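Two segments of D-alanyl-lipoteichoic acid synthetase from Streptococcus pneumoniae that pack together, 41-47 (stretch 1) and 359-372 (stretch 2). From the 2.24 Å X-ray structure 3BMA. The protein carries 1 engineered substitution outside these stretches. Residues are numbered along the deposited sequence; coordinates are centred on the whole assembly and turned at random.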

ATOM      1  N   VAL C  41     -25.101 -32.277  -0.884  1.00 56.17           N
ATOM      2  CA  VAL C  41     -26.055 -32.314   0.230  1.00 54.30           C
ATOM      3  C   VAL C  41     -26.453 -30.911   0.679  1.00 50.22           C
ATOM      4  O   VAL C  41     -25.629 -29.994   0.704  1.00 52.01           O
ATOM      5  CB  VAL C  41     -25.521 -33.107   1.446  1.00 56.69           C
ATOM      6  CG1 VAL C  41     -25.691 -34.609   1.232  1.00 63.26           C
ATOM      7  CG2 VAL C  41     -24.073 -32.757   1.723  1.00 60.53           C
ATOM      8  N   ARG C  42     -27.724 -30.757   1.035  1.00 45.94           N
ATOM      9  CA  ARG C  42     -28.255 -29.465   1.442  1.00 40.02           C
ATOM     10  C   ARG C  42     -28.158 -29.273   2.950  1.00 41.10           C
ATOM     11  O   ARG C  42     -28.763 -30.012   3.724  1.00 41.58           O
ATOM     12  CB  ARG C  42     -29.700 -29.311   0.972  1.00 36.57           C
ATOM     13  CG  ARG C  42     -30.332 -27.984   1.321  1.00 36.76           C
ATOM     14  CD  ARG C  42     -31.803 -28.011   1.001  1.00 40.67           C
ATOM     15  NE  ARG C  42     -32.470 -26.774   1.394  1.00 46.03           N
ATOM     16  CZ  ARG C  42     -33.787 -26.646   1.523  1.00 45.33           C
ATOM     17  NH1 ARG C  42     -34.584 -27.683   1.294  1.00 52.44           N
ATOM     18  NH2 ARG C  42     -34.307 -25.481   1.884  1.00 46.17           N
ATOM     19  N   PHE C  43     -27.369 -28.283   3.355  1.00 36.12           N
ATOM     20  CA  PHE C  43     -27.302 -27.872   4.744  1.00 31.45           C
ATOM     21  C   PHE C  43     -28.052 -26.555   4.906  1.00 34.03           C
ATOM     22  O   PHE C  43     -27.933 -25.656   4.070  1.00 37.27           O
ATOM     23  CB  PHE C  43     -25.850 -27.761   5.225  1.00 27.05           C
ATOM     24  CG  PHE C  43     -25.222 -29.088   5.575  1.00 23.50           C
ATOM     25  CD1 PHE C  43     -25.322 -29.603   6.864  1.00 15.50           C
ATOM     26  CD2 PHE C  43     -24.523 -29.821   4.617  1.00 24.50           C
ATOM     27  CE1 PHE C  43     -24.744 -30.840   7.190  1.00 30.65           C
ATOM     28  CE2 PHE C  43     -23.937 -31.054   4.937  1.00 21.88           C
ATOM     29  CZ  PHE C  43     -24.050 -31.563   6.220  1.00 15.66           C
ATOM     30  N   VAL C  44     -28.842 -26.463   5.972  1.00 29.68           N
ATOM     31  CA  VAL C  44     -29.701 -25.311   6.225  1.00 32.39           C
ATOM     32  C   VAL C  44     -29.259 -24.629   7.516  1.00 31.52           C
ATOM     33  O   VAL C  44     -29.162 -25.286   8.557  1.00 33.45           O
ATOM     34  CB  VAL C  44     -31.198 -25.725   6.335  1.00 31.02           C
ATOM     35  CG1 VAL C  44     -32.098 -24.506   6.554  1.00 32.88           C
ATOM     36  CG2 VAL C  44     -31.639 -26.472   5.098  1.00 31.88           C
ATOM     37  N   PRO C  45     -28.974 -23.313   7.451  1.00 32.38           N
ATOM     38  CA  PRO C  45     -28.611 -22.553   8.642  1.00 29.82           C
ATOM     39  C   PRO C  45     -29.742 -22.526   9.667  1.00 32.36           C
ATOM     40  O   PRO C  45     -30.839 -22.038   9.376  1.00 36.02           O
ATOM     41  CB  PRO C  45     -28.355 -21.142   8.091  1.00 30.24           C
ATOM     42  CG  PRO C  45     -28.064 -21.337   6.657  1.00 29.36           C
ATOM     43  CD  PRO C  45     -28.954 -22.462   6.247  1.00 29.56           C
ATOM     44  N   PHE C  46     -29.467 -23.075  10.847  1.00 33.96           N
ATOM     45  CA  PHE C  46     -30.388 -23.018  11.977  1.00 32.41           C
ATOM     46  C   PHE C  46     -29.835 -22.058  13.028  1.00 35.99           C
ATOM     47  O   PHE C  46     -29.064 -22.459  13.901  1.00 39.97           O
ATOM     48  CB  PHE C  46     -30.587 -24.412  12.582  1.00 33.18           C
ATOM     49  CG  PHE C  46     -31.693 -25.223  11.939  1.00 38.30           C
ATOM     50  CD1 PHE C  46     -31.791 -25.346  10.552  1.00 40.43           C
ATOM     51  CD2 PHE C  46     -32.616 -25.897  12.733  1.00 37.49           C
ATOM     52  CE1 PHE C  46     -32.803 -26.110   9.971  1.00 43.61           C
ATOM     53  CE2 PHE C  46     -33.629 -26.668  12.161  1.00 40.14           C
ATOM     54  CZ  PHE C  46     -33.723 -26.775  10.779  1.00 33.77           C
ATOM     55  N   PHE C  47     -30.227 -20.790  12.932  1.00 30.99           N
ATOM     56  CA  PHE C  47     -29.791 -19.767  13.876  1.00 33.07           C
ATOM     57  C   PHE C  47     -30.595 -19.794  15.171  1.00 37.74           C
ATOM     58  O   PHE C  47     -31.823 -19.851  15.145  1.00 39.72           O
ATOM     59  CB  PHE C  47     -29.943 -18.369  13.275  1.00 25.59           C
ATOM     60  CG  PHE C  47     -29.269 -18.179  11.950  1.00 21.48           C
ATOM     61  CD1 PHE C  47     -27.900 -17.968  11.873  1.00 27.62           C
ATOM     62  CD2 PHE C  47     -30.012 -18.155  10.781  1.00 23.59           C
ATOM     63  CE1 PHE C  47     -27.272 -17.765  10.654  1.00 33.64           C
ATOM     64  CE2 PHE C  47     -29.392 -17.952   9.550  1.00 34.37           C
ATOM     65  CZ  PHE C  47     -28.018 -17.762   9.486  1.00 28.48           C
ATOM     66  N   ALA C 359     -43.811 -30.125  17.450  1.00 34.38           N
ATOM     67  CA  ALA C 359     -44.598 -28.984  16.994  1.00 35.78           C
ATOM     68  C   ALA C 359     -43.751 -28.084  16.098  1.00 37.38           C
ATOM     69  O   ALA C 359     -44.240 -27.565  15.092  1.00 42.65           O
ATOM     70  CB  ALA C 359     -45.128 -28.199  18.183  1.00 32.66           C
ATOM     71  N   PHE C 360     -42.486 -27.915  16.490  1.00 42.12           N
ATOM     72  CA  PHE C 360     -41.456 -27.200  15.727  1.00 38.39           C
ATOM     73  C   PHE C 360     -41.327 -27.811  14.329  1.00 40.36           C
ATOM     74  O   PHE C 360     -41.396 -27.093  13.327  1.00 35.70           O
ATOM     75  CB  PHE C 360     -40.129 -27.261  16.512  1.00 32.41           C
ATOM     76  CG  PHE C 360     -38.930 -26.693  15.793  1.00 31.78           C
ATOM     77  CD1 PHE C 360     -38.570 -25.361  15.963  1.00 32.02           C
ATOM     78  CD2 PHE C 360     -38.115 -27.509  15.005  1.00 39.27           C
ATOM     79  CE1 PHE C 360     -37.442 -24.839  15.327  1.00 36.51           C
ATOM     80  CE2 PHE C 360     -36.991 -26.990  14.356  1.00 36.71           C
ATOM     81  CZ  PHE C 360     -36.655 -25.651  14.522  1.00 26.15           C
ATOM     82  N   ASP C 361     -41.179 -29.137  14.278  1.00 37.90           N
ATOM     83  CA  ASP C 361     -41.041 -29.879  13.022  1.00 38.14           C
ATOM     84  C   ASP C 361     -42.232 -29.722  12.067  1.00 39.42           C
ATOM     85  O   ASP C 361     -42.043 -29.617  10.857  1.00 39.86           O
ATOM     86  CB  ASP C 361     -40.790 -31.361  13.307  1.00 41.89           C
ATOM     87  CG  ASP C 361     -40.199 -32.091  12.119  1.00 50.22           C
ATOM     88  OD1 ASP C 361     -39.254 -31.561  11.498  1.00 56.56           O
ATOM     89  OD2 ASP C 361     -40.669 -33.201  11.809  1.00 53.39           O
ATOM     90  N   LYS C 362     -43.445 -29.680  12.619  1.00 42.27           N
ATOM     91  CA  LYS C 362     -44.677 -29.561  11.826  1.00 44.24           C
ATOM     92  C   LYS C 362     -44.795 -28.246  11.046  1.00 46.39           C
ATOM     93  O   LYS C 362     -45.539 -28.170  10.066  1.00 46.08           O
ATOM     94  CB  LYS C 362     -45.916 -29.755  12.712  1.00 46.81           C
ATOM     95  CG  LYS C 362     -46.183 -31.198  13.119  1.00 43.60           C
ATOM     96  CD  LYS C 362     -47.180 -31.277  14.264  1.00 45.13           C
ATOM     97  CE  LYS C 362     -47.149 -32.640  14.934  1.00 46.37           C
ATOM     98  NZ  LYS C 362     -47.809 -32.627  16.268  1.00 53.15           N
ATOM     99  N   ALA C 363     -44.066 -27.222  11.481  1.00 46.47           N
ATOM    100  CA  ALA C 363     -44.034 -25.946  10.774  1.00 45.47           C
ATOM    101  C   ALA C 363     -42.766 -25.801   9.936  1.00 46.70           C
ATOM    102  O   ALA C 363     -42.785 -25.182   8.869  1.00 47.06           O
ATOM    103  CB  ALA C 363     -44.163 -24.788  11.755  1.00 47.48           C
ATOM    104  N   VAL C 364     -41.674 -26.389  10.420  1.00 43.51           N
ATOM    105  CA  VAL C 364     -40.355 -26.206   9.810  1.00 42.39           C
ATOM    106  C   VAL C 364     -40.094 -27.194   8.664  1.00 42.17           C
ATOM    107  O   VAL C 364     -39.703 -26.775   7.571  1.00 44.40           O
ATOM    108  CB  VAL C 364     -39.225 -26.217  10.886  1.00 41.47           C
ATOM    109  CG1 VAL C 364     -37.853 -26.229  10.259  1.00 32.09           C
ATOM    110  CG2 VAL C 364     -39.355 -25.004  11.788  1.00 39.09           C
ATOM    111  N   ASP C 365     -40.324 -28.485   8.910  1.00 39.26           N
ATOM    112  CA  ASP C 365     -40.144 -29.516   7.871  1.00 44.25           C
ATOM    113  C   ASP C 365     -40.888 -29.266   6.542  1.00 45.06           C
ATOM    114  O   ASP C 365     -40.235 -29.274   5.504  1.00 46.27           O
ATOM    115  CB  ASP C 365     -40.399 -30.936   8.400  1.00 45.36           C
ATOM    116  CG  ASP C 365     -40.287 -31.990   7.315  1.00 53.73           C
ATOM    117  OD1 ASP C 365     -39.157 -32.260   6.851  1.00 54.74           O
ATOM    118  OD2 ASP C 365     -41.333 -32.550   6.927  1.00 57.25           O
ATOM    119  N   PRO C 366     -42.229 -29.018   6.566  1.00 43.41           N
ATOM    120  CA  PRO C 366     -42.917 -28.746   5.293  1.00 42.30           C
ATOM    121  C   PRO C 366     -42.428 -27.487   4.574  1.00 41.48           C
ATOM    122  O   PRO C 366     -42.470 -27.432   3.342  1.00 46.25           O
ATOM    123  CB  PRO C 366     -44.377 -28.554   5.718  1.00 42.99           C
ATOM    124  CG  PRO C 366     -44.487 -29.237   7.018  1.00 43.17           C
ATOM    125  CD  PRO C 366     -43.188 -28.971   7.686  1.00 43.94           C
ATOM    126  N   PHE C 367     -41.978 -26.495   5.342  1.00 40.19           N
ATOM    127  CA  PHE C 367     -41.416 -25.255   4.801  1.00 38.18           C
ATOM    128  C   PHE C 367     -40.082 -25.496   4.085  1.00 35.18           C
ATOM    129  O   PHE C 367     -39.873 -25.011   2.972  1.00 38.33           O
ATOM    130  CB  PHE C 367     -41.256 -24.220   5.924  1.00 37.78           C
ATOM    131  CG  PHE C 367     -40.544 -22.960   5.507  1.00 34.85           C
ATOM    132  CD1 PHE C 367     -41.178 -22.015   4.711  1.00 35.99           C
ATOM    133  CD2 PHE C 367     -39.243 -22.707   5.934  1.00 31.51           C
ATOM    134  CE1 PHE C 367     -40.522 -20.844   4.336  1.00 36.93           C
ATOM    135  CE2 PHE C 367     -38.582 -21.545   5.561  1.00 23.20           C
ATOM    136  CZ  PHE C 367     -39.222 -20.611   4.764  1.00 33.04           C
ATOM    137  N   LEU C 368     -39.193 -26.250   4.727  1.00 33.58           N
ATOM    138  CA  LEU C 368     -37.867 -26.522   4.174  1.00 31.21           C
ATOM    139  C   LEU C 368     -37.868 -27.617   3.104  1.00 39.68           C
ATOM    140  O   LEU C 368     -37.033 -27.592   2.198  1.00 36.38           O
ATOM    141  CB  LEU C 368     -36.867 -26.871   5.282  1.00 30.66           C
ATOM    142  CG  LEU C 368     -36.527 -25.843   6.372  1.00 36.04           C
ATOM    143  CD1 LEU C 368     -35.520 -26.440   7.335  1.00 36.81           C
ATOM    144  CD2 LEU C 368     -35.993 -24.540   5.799  1.00 27.79           C
ATOM    145  N   SER C 369     -38.795 -28.572   3.211  1.00 40.70           N
ATOM    146  CA  SER C 369     -38.925 -29.657   2.221  1.00 40.97           C
ATOM    147  C   SER C 369     -39.447 -29.162   0.877  1.00 43.18           C
ATOM    148  O   SER C 369     -39.186 -29.778  -0.160  1.00 47.95           O
ATOM    149  CB  SER C 369     -39.836 -30.771   2.734  1.00 37.15           C
ATOM    150  OG  SER C 369     -39.366 -31.281   3.968  1.00 38.29           O
ATOM    151  N   ASN C 370     -40.188 -28.055   0.908  1.00 39.91           N
ATOM    152  CA  ASN C 370     -40.712 -27.417  -0.292  1.00 38.25           C
ATOM    153  C   ASN C 370     -40.180 -25.991  -0.410  1.00 36.39           C
ATOM    154  O   ASN C 370     -40.880 -25.045  -0.053  1.00 40.85           O
ATOM    155  CB  ASN C 370     -42.242 -27.403  -0.260  1.00 35.35           C
ATOM    156  CG  ASN C 370     -42.835 -28.787  -0.111  1.00 41.31           C
ATOM    157  OD1 ASN C 370     -42.956 -29.533  -1.085  1.00 44.29           O
ATOM    158  ND2 ASN C 370     -43.227 -29.134   1.113  1.00 36.13           N
ATOM    159  N   PRO C 371     -38.941 -25.834  -0.919  1.00 39.97           N
ATOM    160  CA  PRO C 371     -38.270 -24.536  -0.923  1.00 39.71           C
ATOM    161  C   PRO C 371     -38.910 -23.551  -1.895  1.00 45.25           C
ATOM    162  O   PRO C 371     -39.070 -23.854  -3.078  1.00 50.68           O
ATOM    163  CB  PRO C 371     -36.837 -24.875  -1.373  1.00 35.59           C
ATOM    164  CG  PRO C 371     -36.724 -26.359  -1.278  1.00 43.41           C
ATOM    165  CD  PRO C 371     -38.098 -26.869  -1.540  1.00 42.35           C
ATOM    166  N   THR C 372     -39.290 -22.389  -1.374  1.00 46.85           N
ATOM    167  CA  THR C 372     -39.848 -21.310  -2.181  1.00 50.69           C
ATOM    168  C   THR C 372     -38.989 -20.058  -2.001  1.00 52.14           C
ATOM    169  O   THR C 372     -38.472 -19.824  -0.906  1.00 55.38           O
ATOM    170  CB  THR C 372     -41.324 -21.013  -1.803  1.00 50.00           C
ATOM    171  OG1 THR C 372     -41.470 -20.991  -0.378  1.00 50.82           O
ATOM    172  CG2 THR C 372     -42.246 -22.074  -2.382  1.00 54.80           C
TER

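The two segments lie more than 300 residues apart in sequence and meet as a strand against a helix. Residues 43-47 form the strand; the helix, which begins earlier in the chain, runs through A359 to L368. Their axes approach to 11.7 Å with their N-to-C directions at 141°, so the elements run roughly, but not strictly, antiparallel. The register follows from this: V44 has its CA 8.5 Å from the CA of L368, whereas F46, farther along the strand, has its CA 10.7 Å from the CA of V364, one helical turn earlier. With backbones this far apart, the gap is bridged by side chains, and 279 Å² of surface is buried in total.

V41 takes no part; its side chain is out of reach of stretch 2. R42 supplies the polar contact. Its chi1, chi2 and chi3 are all t, an extended conformation that carries the guanidinium to the C-terminal part of the helix, where NH1 donates a hydrogen bond to the carbonyl O of L368 (2.6 Å, N-H...O angle 156°). The acceptor sits at the guanidinium edge, near its plane, as expected for a donor whose N-H bonds lie in that plane. No backbone N within stretch 2 bonds to this carbonyl O. The same NH1 lies 3.6 Å from CG of P371, an oblique packing contact.

From here the strand alternates. F43, P45 and F47 keep their side chains out of reach, while V44 and F46 direct CA-to-CB toward the helix. V44, with chi1 t, places CG1 4.0 Å from CD2 of L368, a small apolar contact between buried residues.

F46 makes the broadest apolar contact of the strand, with 57 Å² of its own surface covered by stretch 2, and touches three helix residues. Its CE1 is 3.8 Å from CD1 of L368, its CZ 4.2 Å from CG1 of V364, and its CE2 4.0 Å from CZ of F360. These partners are spaced four residues apart, so the helix presents them on one side, and backbone bonds from V364 N to F360 O (3.0 Å) and from L368 N to V364 O (2.9 Å) join the successive turns. All three approach the F46 ring obliquely, while CE2 of F46 meets the F360 ring at its edge; the geometry is that of van der Waals packing.

L368 is the common element: it loses 79 Å² to stretch 1, its backbone O accepting from R42 while its methyls pack against V44 and F46.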